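Local coordinates for protein lectin (Trichosanthes anguina, PDB 4HR6) that binds galactosides through two ricin-type beta-trefoil domains, as the lectin chain of a nontoxic three-chain homologue of type II ribosome-inactivating proteins, at residues D51-R55 against D84-D88; S13-A17 against Y176-R182; I138-G144 against Q259-Y264; M148-A152 against K168-W173. Residues are numbered along the deposited sequence.

Contact 1. Residues D51-R55 against D84-D88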
loop_
_atom_site.group_PDB
_atom_site.type_symbol
_atom_site.label_atom_id
_atom_site.label_comp_id
_atom_site.label_asym_id
_atom_site.label_seq_id
_atom_site.Cartn_x
_atom_site.Cartn_y
_atom_site.Cartn_z
ATOM N N ASP C 51 -15.297 21.747 6.081
ATOM C CA ASP C 51 -14.680 23.074 6.234
ATOM C C ASP C 51 -13.252 23.190 5.722
ATOM O O ASP C 51 -12.864 24.227 5.169
ATOM C CB ASP C 51 -14.553 23.402 7.724
ATOM C CG ASP C 51 -15.803 23.952 8.322
ATOM O OD1 ASP C 51 -16.519 24.703 7.633
ATOM O OD2 ASP C 51 -16.052 23.653 9.508
ATOM N N GLY C 52 -12.462 22.145 5.976
ATOM C CA GLY C 52 -11.006 22.251 5.981
ATOM C C GLY C 52 -10.508 22.542 7.387
ATOM O O GLY C 52 -9.341 22.866 7.585
ATOM N N THR C 53 -11.389 22.409 8.373
ATOM C CA THR C 53 -11.032 22.659 9.753
ATOM C C THR C 53 -10.769 21.338 10.452
ATOM O O THR C 53 -11.332 20.302 10.090
ATOM C CB THR C 53 -12.123 23.441 10.530
ATOM O OG1 THR C 53 -13.369 22.731 10.496
ATOM C CG2 THR C 53 -12.309 24.841 9.950
ATOM N N VAL C 54 -9.905 21.404 11.455
ATOM C CA VAL C 54 -9.512 20.265 12.251
ATOM C C VAL C 54 -9.805 20.627 13.702
ATOM O O VAL C 54 -9.349 21.675 14.174
ATOM C CB VAL C 54 -8.000 19.997 12.057
ATOM C CG1 VAL C 54 -7.575 18.750 12.807
ATOM C CG2 VAL C 54 -7.681 19.882 10.575
ATOM N N ARG C 55 -10.542 19.771 14.410
ATOM C CA ARG C 55 -11.116 20.135 15.714
ATOM C C ARG C 55 -10.860 19.127 16.796
ATOM O O ARG C 55 -11.018 17.934 16.576
ATOM C CB ARG C 55 -12.637 20.327 15.605
ATOM C CG ARG C 55 -13.064 21.175 14.414
ATOM C CD ARG C 55 -14.419 21.858 14.605
ATOM N NE ARG C 55 -14.753 22.676 13.440
ATOM C CZ ARG C 55 -15.922 23.282 13.226
ATOM N NH1 ARG C 55 -16.911 23.211 14.112
ATOM N NH2 ARG C 55 -16.096 23.985 12.114
ATOM N N ASP C 84 -7.163 31.332 9.120
ATOM C CA ASP C 84 -6.260 30.842 10.165
ATOM C C ASP C 84 -6.617 29.454 10.695
ATOM O O ASP C 84 -5.868 28.885 11.497
ATOM C CB ASP C 84 -6.219 31.839 11.336
ATOM C CG ASP C 84 -5.650 33.203 10.938
ATOM O OD1 ASP C 84 -4.842 33.274 9.984
ATOM O OD2 ASP C 84 -6.008 34.209 11.590
ATOM N N ILE C 85 -7.752 28.916 10.248
ATOM C CA ILE C 85 -8.225 27.598 10.688
ATOM C C ILE C 85 -8.424 26.606 9.521
ATOM O O ILE C 85 -9.049 25.549 9.691
ATOM C CB ILE C 85 -9.519 27.721 11.529
ATOM C CG1 ILE C 85 -10.559 28.597 10.823
ATOM C CG2 ILE C 85 -9.197 28.298 12.897
ATOM C CD1 ILE C 85 -11.927 28.548 11.468
ATOM N N SER C 86 -7.882 26.955 8.352
ATOM C CA SER C 86 -7.810 26.049 7.203
ATOM C C SER C 86 -6.623 25.092 7.353
ATOM O O SER C 86 -5.560 25.482 7.848
ATOM C CB SER C 86 -7.633 26.840 5.905
ATOM O OG SER C 86 -8.732 27.682 5.656
ATOM N N TRP C 87 -6.796 23.845 6.922
ATOM C CA TRP C 87 -5.698 22.879 6.940
ATOM C C TRP C 87 -5.723 21.967 5.715
ATOM O O TRP C 87 -6.786 21.688 5.150
ATOM C CB TRP C 87 -5.728 22.066 8.226
ATOM C CG TRP C 87 -5.580 22.914 9.457
ATOM C CD1 TRP C 87 -6.577 23.319 10.304
ATOM C CD2 TRP C 87 -4.365 23.484 9.966
ATOM N NE1 TRP C 87 -6.055 24.089 11.314
ATOM C CE2 TRP C 87 -4.701 24.212 11.129
ATOM C CE3 TRP C 87 -3.025 23.445 9.554
ATOM C CZ2 TRP C 87 -3.744 24.891 11.889
ATOM C CZ3 TRP C 87 -2.073 24.121 10.308
ATOM C CH2 TRP C 87 -2.439 24.835 11.462
ATOM N N ASP C 88 -4.535 21.551 5.289
ATOM C CA ASP C 88 -4.377 20.607 4.196
ATOM C C ASP C 88 -3.375 19.529 4.620
ATOM O O ASP C 88 -2.325 19.839 5.182
ATOM C CB ASP C 88 -3.901 21.334 2.940
ATOM C CG ASP C 88 -4.032 20.494 1.679
ATOM O OD1 ASP C 88 -4.500 19.342 1.747
ATOM O OD2 ASP C 88 -3.674 20.998 0.597
#

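Contact 2. Residues S13-A17 against Y176-R182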
loop_
_atom_site.group_PDB
_atom_site.type_symbol
_atom_site.label_atom_id
_atom_site.label_comp_id
_atom_site.label_asym_id
_atom_site.label_seq_id
_atom_site.Cartn_x
_atom_site.Cartn_y
_atom_site.Cartn_z
ATOM N N SER C 13 -0.403 11.301 14.648
ATOM C CA SER C 13 0.853 10.935 15.289
ATOM C C SER C 13 2.025 11.382 14.429
ATOM O O SER C 13 1.859 11.709 13.247
ATOM C CB SER C 13 0.900 9.440 15.599
ATOM O OG SER C 13 0.961 8.646 14.432
ATOM N N GLY C 14 3.210 11.444 15.035
ATOM C CA GLY C 14 4.407 11.867 14.299
ATOM C C GLY C 14 5.716 11.587 15.018
ATOM O O GLY C 14 6.002 10.435 15.397
ATOM N N ARG C 15 6.503 12.654 15.192
ATOM C CA ARG C 15 7.793 12.616 15.886
ATOM C C ARG C 15 7.907 11.525 16.931
ATOM O O ARG C 15 7.179 11.524 17.932
ATOM C CB ARG C 15 8.037 13.961 16.568
ATOM C CG ARG C 15 9.004 14.870 15.845
ATOM C CD ARG C 15 10.444 14.642 16.282
ATOM N NE ARG C 15 11.169 15.909 16.306
ATOM C CZ ARG C 15 12.447 16.056 16.643
ATOM N NH1 ARG C 15 12.988 17.266 16.619
ATOM N NH2 ARG C 15 13.182 15.006 16.990
ATOM N N ASP C 16 8.813 10.583 16.690
ATOM C CA ASP C 16 9.058 9.493 17.625
ATOM C C ASP C 16 7.798 8.711 18.027
ATOM O O ASP C 16 7.789 8.029 19.053
ATOM C CB ASP C 16 9.819 10.025 18.863
ATOM C CG ASP C 16 11.337 10.074 18.639
ATOM O OD1 ASP C 16 12.034 9.191 19.180
ATOM O OD2 ASP C 16 11.824 10.953 17.885
ATOM N N ALA C 17 6.755 8.775 17.195
ATOM C CA ALA C 17 5.506 8.027 17.413
ATOM C C ALA C 17 4.593 8.652 18.447
ATOM O O ALA C 17 3.709 7.987 18.967
ATOM C CB ALA C 17 5.796 6.571 17.792
ATOM N N TYR C 176 7.939 4.705 11.161
ATOM C CA TYR C 176 7.342 5.597 12.157
ATOM C C TYR C 176 6.488 6.650 11.475
ATOM O O TYR C 176 6.696 6.975 10.299
ATOM C CB TYR C 176 8.441 6.274 13.015
ATOM C CG TYR C 176 8.851 5.479 14.234
ATOM C CD1 TYR C 176 9.408 4.222 14.102
ATOM C CD2 TYR C 176 8.686 5.993 15.525
ATOM C CE1 TYR C 176 9.777 3.471 15.204
ATOM C CE2 TYR C 176 9.054 5.249 16.638
ATOM C CZ TYR C 176 9.602 3.986 16.466
ATOM O OH TYR C 176 9.974 3.225 17.550
ATOM N N SER C 177 5.548 7.198 12.247
ATOM C CA SER C 177 4.577 8.180 11.765
ATOM C C SER C 177 5.227 9.443 11.236
ATOM O O SER C 177 4.643 10.149 10.418
ATOM C CB SER C 177 3.612 8.544 12.898
ATOM O OG SER C 177 2.993 7.381 13.439
ATOM N N ASP C 178 6.446 9.725 11.701
ATOM C CA ASP C 178 7.205 10.889 11.239
ATOM C C ASP C 178 7.878 10.675 9.903
ATOM O O ASP C 178 8.498 11.606 9.372
ATOM C CB ASP C 178 8.245 11.340 12.282
ATOM C CG ASP C 178 9.200 10.243 12.685
ATOM O OD1 ASP C 178 9.317 9.240 11.946
ATOM O OD2 ASP C 178 9.813 10.383 13.764
ATOM N N GLY C 179 7.764 9.464 9.361
ATOM C CA GLY C 179 8.339 9.140 8.073
ATOM C C GLY C 179 9.755 8.614 8.203
ATOM O O GLY C 179 10.475 8.521 7.209
ATOM N N THR C 180 10.178 8.291 9.426
ATOM C CA THR C 180 11.477 7.687 9.604
ATOM C C THR C 180 11.388 6.179 9.416
ATOM O O THR C 180 10.356 5.567 9.689
ATOM C CB THR C 180 12.105 7.969 10.985
ATOM O OG1 THR C 180 11.251 7.503 12.048
ATOM C CG2 THR C 180 12.436 9.454 11.136
ATOM N N ILE C 181 12.484 5.607 8.937
ATOM C CA ILE C 181 12.671 4.167 8.877
ATOM C C ILE C 181 13.753 3.799 9.871
ATOM O O ILE C 181 14.890 4.223 9.732
ATOM C CB ILE C 181 13.085 3.716 7.468
ATOM C CG1 ILE C 181 12.048 4.203 6.453
ATOM C CG2 ILE C 181 13.212 2.194 7.446
ATOM C CD1 ILE C 181 12.412 3.962 4.999
ATOM N N ARG C 182 13.389 3.018 10.875
ATOM C CA ARG C 182 14.260 2.756 11.997
ATOM C C ARG C 182 14.646 1.296 12.139
ATOM O O ARG C 182 13.889 0.397 11.771
ATOM C CB ARG C 182 13.591 3.216 13.286
ATOM C CG ARG C 182 13.204 4.675 13.227
ATOM C CD ARG C 182 12.923 5.249 14.590
ATOM N NE ARG C 182 12.512 6.646 14.447
ATOM C CZ ARG C 182 12.479 7.527 15.442
ATOM N NH1 ARG C 182 12.832 7.164 16.668
ATOM N NH2 ARG C 182 12.087 8.769 15.206
#

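Contact 3. Residues I138-G144 against Q259-Y264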
loop_
_atom_site.group_PDB
_atom_site.type_symbol
_atom_site.label_atom_id
_atom_site.label_comp_id
_atom_site.label_asym_id
_atom_site.label_seq_id
_atom_site.Cartn_x
_atom_site.Cartn_y
_atom_site.Cartn_z
ATOM N N ILE C 138 4.903 0.556 11.790
ATOM C CA ILE C 138 4.652 -0.609 10.951
ATOM C C ILE C 138 5.952 -1.390 10.802
ATOM O O ILE C 138 6.911 -0.890 10.212
ATOM C CB ILE C 138 4.192 -0.208 9.520
ATOM C CG1 ILE C 138 2.967 0.712 9.550
ATOM C CG2 ILE C 138 3.925 -1.455 8.681
ATOM C CD1 ILE C 138 1.798 0.143 10.306
ATOM N N ILE C 139 5.972 -2.619 11.304
ATOM C CA ILE C 139 7.142 -3.482 11.199
ATOM C C ILE C 139 7.132 -4.303 9.925
ATOM O O ILE C 139 6.146 -4.973 9.623
ATOM C CB ILE C 139 7.196 -4.527 12.345
ATOM C CG1 ILE C 139 7.048 -3.877 13.728
ATOM C CG2 ILE C 139 8.467 -5.371 12.245
ATOM C CD1 ILE C 139 7.990 -2.733 13.984
ATOM N N GLY C 140 8.251 -4.330 9.214
ATOM C CA GLY C 140 8.413 -5.301 8.145
ATOM C C GLY C 140 9.793 -5.353 7.533
ATOM O O GLY C 140 10.715 -4.659 7.983
ATOM N N SER C 141 9.938 -6.211 6.524
ATOM C CA SER C 141 11.140 -6.243 5.696
ATOM C C SER C 141 10.919 -5.349 4.519
ATOM O O SER C 141 9.777 -5.079 4.144
ATOM C CB SER C 141 11.426 -7.655 5.186
ATOM O OG SER C 141 11.483 -8.563 6.264
ATOM N N ILE C 142 12.015 -4.870 3.943
ATOM C CA ILE C 142 11.954 -4.061 2.753
ATOM C C ILE C 142 12.674 -4.821 1.658
ATOM O O ILE C 142 13.878 -5.100 1.781
ATOM C CB ILE C 142 12.600 -2.695 2.966
ATOM C CG1 ILE C 142 11.909 -1.974 4.111
ATOM C CG2 ILE C 142 12.523 -1.881 1.691
ATOM C CD1 ILE C 142 12.602 -0.693 4.541
ATOM N N VAL C 143 11.933 -5.147 0.590
ATOM C CA VAL C 143 12.396 -6.052 -0.448
ATOM C C VAL C 143 12.662 -5.256 -1.708
ATOM O O VAL C 143 11.847 -4.459 -2.115
ATOM C CB VAL C 143 11.357 -7.166 -0.721
ATOM C CG1 VAL C 143 11.886 -8.181 -1.730
ATOM C CG2 VAL C 143 10.987 -7.873 0.574
ATOM N N GLY C 144 13.823 -5.470 -2.313
ATOM C CA GLY C 144 14.228 -4.752 -3.502
ATOM C C GLY C 144 14.441 -5.754 -4.605
ATOM O O GLY C 144 13.942 -6.890 -4.526
ATOM N N GLN C 259 12.412 0.023 -7.306
ATOM C CA GLN C 259 11.135 -0.556 -6.892
ATOM C C GLN C 259 11.370 -1.406 -5.672
ATOM O O GLN C 259 12.324 -2.164 -5.619
ATOM C CB GLN C 259 10.524 -1.385 -8.027
ATOM C CG GLN C 259 9.874 -0.553 -9.134
ATOM C CD GLN C 259 9.331 -1.413 -10.266
ATOM O OE1 GLN C 259 8.917 -2.554 -10.047
ATOM N NE2 GLN C 259 9.339 -0.877 -11.494
ATOM N N TRP C 260 10.481 -1.276 -4.693
ATOM C CA TRP C 260 10.599 -1.935 -3.402
ATOM C C TRP C 260 9.233 -2.421 -2.942
ATOM O O TRP C 260 8.206 -1.926 -3.403
ATOM C CB TRP C 260 11.112 -0.933 -2.356
ATOM C CG TRP C 260 12.403 -0.269 -2.717
ATOM C CD1 TRP C 260 12.575 0.857 -3.473
ATOM C CD2 TRP C 260 13.708 -0.714 -2.355
ATOM N NE1 TRP C 260 13.914 1.144 -3.598
ATOM C CE2 TRP C 260 14.630 0.200 -2.902
ATOM C CE3 TRP C 260 14.186 -1.787 -1.596
ATOM C CZ2 TRP C 260 16.016 0.057 -2.736
ATOM C CZ3 TRP C 260 15.573 -1.920 -1.419
ATOM C CH2 TRP C 260 16.460 -1.003 -1.992
ATOM N N VAL C 261 9.215 -3.363 -2.010
ATOM C CA VAL C 261 7.973 -3.864 -1.468
ATOM C C VAL C 261 8.145 -3.945 0.019
ATOM O O VAL C 261 9.165 -4.456 0.480
ATOM C CB VAL C 261 7.636 -5.279 -2.006
ATOM C CG1 VAL C 261 6.472 -5.891 -1.238
ATOM C CG2 VAL C 261 7.356 -5.236 -3.502
ATOM N N LEU C 262 7.155 -3.447 0.758
ATOM C CA LEU C 262 7.120 -3.591 2.191
ATOM C C LEU C 262 6.529 -4.959 2.485
ATOM O O LEU C 262 5.358 -5.215 2.156
ATOM C CB LEU C 262 6.228 -2.513 2.817
ATOM C CG LEU C 262 6.514 -1.974 4.225
ATOM C CD1 LEU C 262 5.206 -1.706 4.957
ATOM C CD2 LEU C 262 7.396 -2.860 5.073
ATOM N N PHE C 263 7.311 -5.837 3.109
ATOM C CA PHE C 263 6.815 -7.155 3.429
ATOM C C PHE C 263 6.523 -7.221 4.923
ATOM O O PHE C 263 7.371 -7.552 5.747
ATOM C CB PHE C 263 7.772 -8.249 2.939
ATOM C CG PHE C 263 7.125 -9.598 2.789
ATOM C CD1 PHE C 263 6.630 -10.014 1.561
ATOM C CD2 PHE C 263 6.988 -10.443 3.877
ATOM C CE1 PHE C 263 6.028 -11.256 1.416
ATOM C CE2 PHE C 263 6.375 -11.691 3.743
ATOM C CZ PHE C 263 5.897 -12.099 2.509
ATOM N N TYR C 264 5.281 -6.883 5.242
ATOM C CA TYR C 264 4.785 -6.832 6.586
ATOM C C TYR C 264 4.094 -8.159 6.893
ATOM O O TYR C 264 3.628 -8.348 8.026
ATOM C CB TYR C 264 3.823 -5.638 6.761
ATOM C CG TYR C 264 2.538 -5.727 5.920
ATOM C CD1 TYR C 264 2.506 -5.293 4.598
ATOM C CD2 TYR C 264 1.380 -6.252 6.453
ATOM C CE1 TYR C 264 1.349 -5.399 3.827
ATOM C CE2 TYR C 264 0.216 -6.360 5.692
ATOM C CZ TYR C 264 0.203 -5.933 4.382
ATOM O OH TYR C 264 -0.949 -6.045 3.632
HETATM O O HOH W 1 4.076 -6.315 10.373
#

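Contact 4. Residues M148-A152 against K168-W173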
loop_
_atom_site.group_PDB
_atom_site.type_symbol
_atom_site.label_atom_id
_atom_site.label_comp_id
_atom_site.label_asym_id
_atom_site.label_seq_id
_atom_site.Cartn_x
_atom_site.Cartn_y
_atom_site.Cartn_z
ATOM N N MET C 148 15.749 -9.466 -2.928
ATOM C CA MET C 148 16.666 -9.358 -1.802
ATOM C C MET C 148 16.178 -8.325 -0.795
ATOM O O MET C 148 15.446 -7.410 -1.160
ATOM C CB MET C 148 18.045 -9.020 -2.320
ATOM C CG MET C 148 18.651 -10.195 -3.058
ATOM S SD MET C 148 20.321 -9.863 -3.599
ATOM C CE MET C 148 21.230 -10.227 -2.098
ATOM N N CYS C 149 16.591 -8.498 0.462
ATOM C CA CYS C 149 16.111 -7.721 1.606
ATOM C C CYS C 149 17.159 -6.710 2.105
ATOM O O CYS C 149 18.345 -7.047 2.209
ATOM C CB CYS C 149 15.794 -8.661 2.768
ATOM S SG CYS C 149 14.225 -9.578 2.696
ATOM N N LEU C 150 16.721 -5.493 2.440
ATOM C CA LEU C 150 17.581 -4.511 3.110
ATOM C C LEU C 150 18.027 -5.031 4.457
ATOM O O LEU C 150 17.209 -5.427 5.286
ATOM C CB LEU C 150 16.869 -3.184 3.362
ATOM C CG LEU C 150 16.926 -2.070 2.330
ATOM C CD1 LEU C 150 16.341 -0.833 2.991
ATOM C CD2 LEU C 150 18.327 -1.774 1.828
ATOM N N GLU C 151 19.341 -5.014 4.676
ATOM C CA GLU C 151 19.903 -5.437 5.947
ATOM C C GLU C 151 20.739 -4.321 6.612
ATOM O O GLU C 151 21.469 -3.571 5.946
ATOM C CB GLU C 151 20.740 -6.693 5.748
ATOM C CG GLU C 151 21.033 -7.422 7.045
ATOM C CD GLU C 151 21.722 -8.742 6.811
ATOM O OE1 GLU C 151 21.078 -9.653 6.258
ATOM O OE2 GLU C 151 22.908 -8.861 7.171
ATOM N N ALA C 152 20.583 -4.205 7.925
ATOM C CA ALA C 152 21.421 -3.331 8.740
ATOM C C ALA C 152 22.711 -4.101 9.025
ATOM O O ALA C 152 22.683 -5.111 9.742
ATOM C CB ALA C 152 20.724 -2.965 10.047
ATOM N N LYS C 168 15.300 -12.916 10.631
ATOM C CA LYS C 168 16.617 -12.327 10.858
ATOM C C LYS C 168 16.428 -10.886 11.345
ATOM O O LYS C 168 15.805 -10.060 10.665
ATOM C CB LYS C 168 17.493 -12.356 9.606
ATOM C CG LYS C 168 18.944 -12.026 9.921
ATOM C CD LYS C 168 19.828 -12.002 8.693
ATOM C CE LYS C 168 21.275 -11.724 9.073
ATOM N NZ LYS C 168 22.194 -12.088 7.960
ATOM N N ARG C 169 16.980 -10.605 12.523
ATOM C CA ARG C 169 16.693 -9.375 13.262
ATOM C C ARG C 169 17.165 -8.144 12.513
ATOM O O ARG C 169 16.518 -7.107 12.559
ATOM C CB ARG C 169 17.334 -9.430 14.657
ATOM C CG ARG C 169 16.817 -10.559 15.546
ATOM C CD ARG C 169 15.691 -10.114 16.473
ATOM N NE ARG C 169 14.681 -9.303 15.788
ATOM C CZ ARG C 169 13.747 -8.576 16.403
ATOM N NH1 ARG C 169 13.653 -8.566 17.731
ATOM N NH2 ARG C 169 12.888 -7.864 15.683
ATOM N N GLU C 170 18.264 -8.287 11.788
ATOM C CA GLU C 170 18.898 -7.167 11.084
ATOM C C GLU C 170 18.127 -6.748 9.840
ATOM O O GLU C 170 18.417 -5.705 9.257
ATOM C CB GLU C 170 20.328 -7.537 10.649
ATOM C CG GLU C 170 21.334 -7.759 11.776
ATOM C CD GLU C 170 21.170 -9.086 12.493
ATOM O OE1 GLU C 170 20.728 -10.068 11.864
ATOM O OE2 GLU C 170 21.485 -9.147 13.697
ATOM N N GLN C 171 17.189 -7.594 9.417
ATOM C CA GLN C 171 16.360 -7.360 8.234
ATOM C C GLN C 171 14.979 -6.786 8.583
ATOM O O GLN C 171 14.138 -6.619 7.700
ATOM C CB GLN C 171 16.230 -8.665 7.429
ATOM C CG GLN C 171 17.564 -9.115 6.836
ATOM C CD GLN C 171 17.440 -10.210 5.794
ATOM O OE1 GLN C 171 16.427 -10.904 5.724
ATOM N NE2 GLN C 171 18.486 -10.377 4.976
ATOM N N SER C 172 14.767 -6.457 9.858
ATOM C CA SER C 172 13.484 -5.950 10.327
ATOM C C SER C 172 13.550 -4.453 10.625
ATOM O O SER C 172 14.424 -3.978 11.377
ATOM C CB SER C 172 13.011 -6.739 11.547
ATOM O OG SER C 172 11.832 -6.165 12.089
ATOM N N TRP C 173 12.619 -3.724 10.014
ATOM C CA TRP C 173 12.575 -2.266 10.043
ATOM C C TRP C 173 11.251 -1.785 10.600
ATOM O O TRP C 173 10.207 -2.450 10.451
ATOM C CB TRP C 173 12.775 -1.719 8.638
ATOM C CG TRP C 173 14.056 -2.195 8.034
ATOM C CD1 TRP C 173 14.236 -3.287 7.246
ATOM C CD2 TRP C 173 15.348 -1.609 8.212
ATOM N NE1 TRP C 173 15.562 -3.415 6.900
ATOM C CE2 TRP C 173 16.268 -2.396 7.485
ATOM C CE3 TRP C 173 15.818 -0.494 8.917
ATOM C CZ2 TRP C 173 17.636 -2.099 7.440
ATOM C CZ3 TRP C 173 17.173 -0.193 8.864
ATOM C CH2 TRP C 173 18.067 -0.996 8.134
HETATM O O HOH W 2 14.429 -6.099 5.186
#

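Contact 1. Residues D51-R55 against D84-D88
Asp51 opens the turn that leads into strand 54-56. Its carboxylate serves its own segment: OD2 of Asp51 forms a salt bridge with NH2 of Arg55 at 2.6 Å and accepts from OG1 of Thr53 at 3.0 Å. Gly52 makes the main link to the other segment. O of Gly52 accepts from N of Trp87 at 2.8 Å, and CA of Ser86 adds a CA-H...O contact to the same oxygen at 3.6 Å. The backbone of Gly52 has a positive phi of 93°. A CB there would jam against the carbonyl O of Asp51. Both segments belong to the first ricin-type beta-trefoil domain. Ile85-Ser86-Trp87 probably corresponds to the Gln-x-Trp motif of a trefoil repeat, with Ile in place of Gln. CA of Thr53 makes a CA-H...O contact with O of Ile85 at 3.5 Å, and CG2 of Thr53 lies 4.0 Å from CD1 of Ile85. Val54 points toward the indole, with CG2 of Val54 3.6 Å from CD1 of Trp87. The indole NE1 bonds to the backbone O of Leu61, on the strand that pairs with Val54. Arg55 turns back along its own segment, and NE of Arg55 donates to OG1 of Thr53 at 3.3 Å.

Contact 2. Residues S13-A17 against Y176-R182
OG of Ser177 donates to OG of Ser13 at 2.6 Å. N of Asp16 donates to OD2 of Asp178 at 3.1 Å. Asp16, Asp178 and Arg182 also form a salt-bridge network. NH2 of Arg182 meets OD2 of Asp178 at 3.1 Å, with a weak hydrogen bond, so one carboxylate oxygen serves both segments. NH1 of Arg182 lies 3.3 Å from OD1 of Asp16, and NH2 of Arg182 lies 3.5 Å from OD2 of Asp16; both hydrogen bonds are weak. The contact joins the two ricin-type beta-trefoil domains near the centre of the chain: residues 13-17 come from the first and residues 176-182 from the second. A type I turn from Tyr176 to Gly179 presents Ser177 and Asp178. Asp178 also forms an Asx turn, OD1 of Asp178 accepting from N of Thr180 at 2.8 Å. The side chain of Asp178 packs on the main chain, with CB of Asp178 3.6 Å from N of Arg15. Farther out, CB of Ala17 rests 3.7 Å from CE2 of Tyr176, whose OH bonds to Arg187.

Contact 3. Residues I138-G144 against Q259-Y264
Ile142 and Leu262 form a non-hydrogen-bonded antiparallel pair, and their side chains share one face of the sheet. CG2 of Ile142 lies 3.7 Å from CE3 of Trp260. Leu262 reaches CG2 of Ile138 with its CD1 at 3.9 Å. Gly140 leaves room here, because a CB would clash with CD2 of Leu262 and O of Phe263. At Gly144 a CB would strike CZ3 of Trp260. On the face of Ser141, Val143, Val261 and Phe263, CG2 of Val143 touches CB of Phe263 at 4.0 Å. Two hydrogen-bonded pairs hold the strands together. N of Ser141 donates to O of Phe263 at 3.0 Å, and N of Phe263 donates back to O of Ser141 at 2.8 Å. N of Val143 donates to O of Val261, and N of Val261 to O of Val143, both at 2.9 Å. At the edge, a water bridges O of Ile139 at 2.6 Å and O of Tyr264 at 3.1 Å. The pairing joins the first strand of the second beta-trefoil domain to the last, closing the domain. Strand 173-175 flanks strand 138-143 on its other side. Strand 261-263 is outermost in this chain, and Phe122 of a neighbouring chain packs on Phe263 and stacks on Tyr264.

Contact 4. Residues M148-A152 against K168-W173
Trp173 turns the edge of its indole to strand 148-153, with CH2 of Trp173 3.8 Å from CB of Ala152 and CE2 of Trp173 4.2 Å from CB of Leu150. NE1 of Trp173 donates to O of Leu150 at 3.1 Å. A water also donates to O of Leu150 at 2.9 Å and to O of Gln171 at 2.6 Å. The main chains meet where N of Ala152 donates to O of Glu170 at 3.0 Å, in a nearly straight bond. Gln171-Ser172-Trp173 is the Gln-x-Trp motif of a ricin-type beta-trefoil repeat, and here its Gln and Trp both bond to the strand 148-153 of the same repeat. NE2 of Gln171 donates to OE1 of Glu151 at 3.0 Å and also bonds to O of Glu163, while OE1 of Gln171 accepts from N of Val165. Glu151 also meets Lys168 in a salt bridge, with NZ of Lys168 3.2 Å from OE1 of Glu151. CB of Cys149 lies 3.8 Å from OE1 of Gln171, and SG of Cys149 is joined to Cys164 by a disulfide.

All four contacts are mostly buried. The centre of contact 2 is about 5 Å from the chain centre, where it joins the two trefoil domains; those of contacts 1, 3 and 4 are about 17 to 21 Å from it. Contact 1 is in the first domain, contacts 3 and 4 in the second. Contacts 1 and 4 both set a Trp against a strand, yet of these two only contact 4 adds a salt bridge between its segments. Contact 2 relies on charges and hydroxyls; contact 3 is a regular antiparallel strand pair with mostly apolar side chains. Probable hydrogen bonds link contacts 3 and 4, Gly140 to Trp173 and Ile142 to Leu150. Ile181 of contact 2 packs on both Ile142 and Trp173. Contact 1 touches no other.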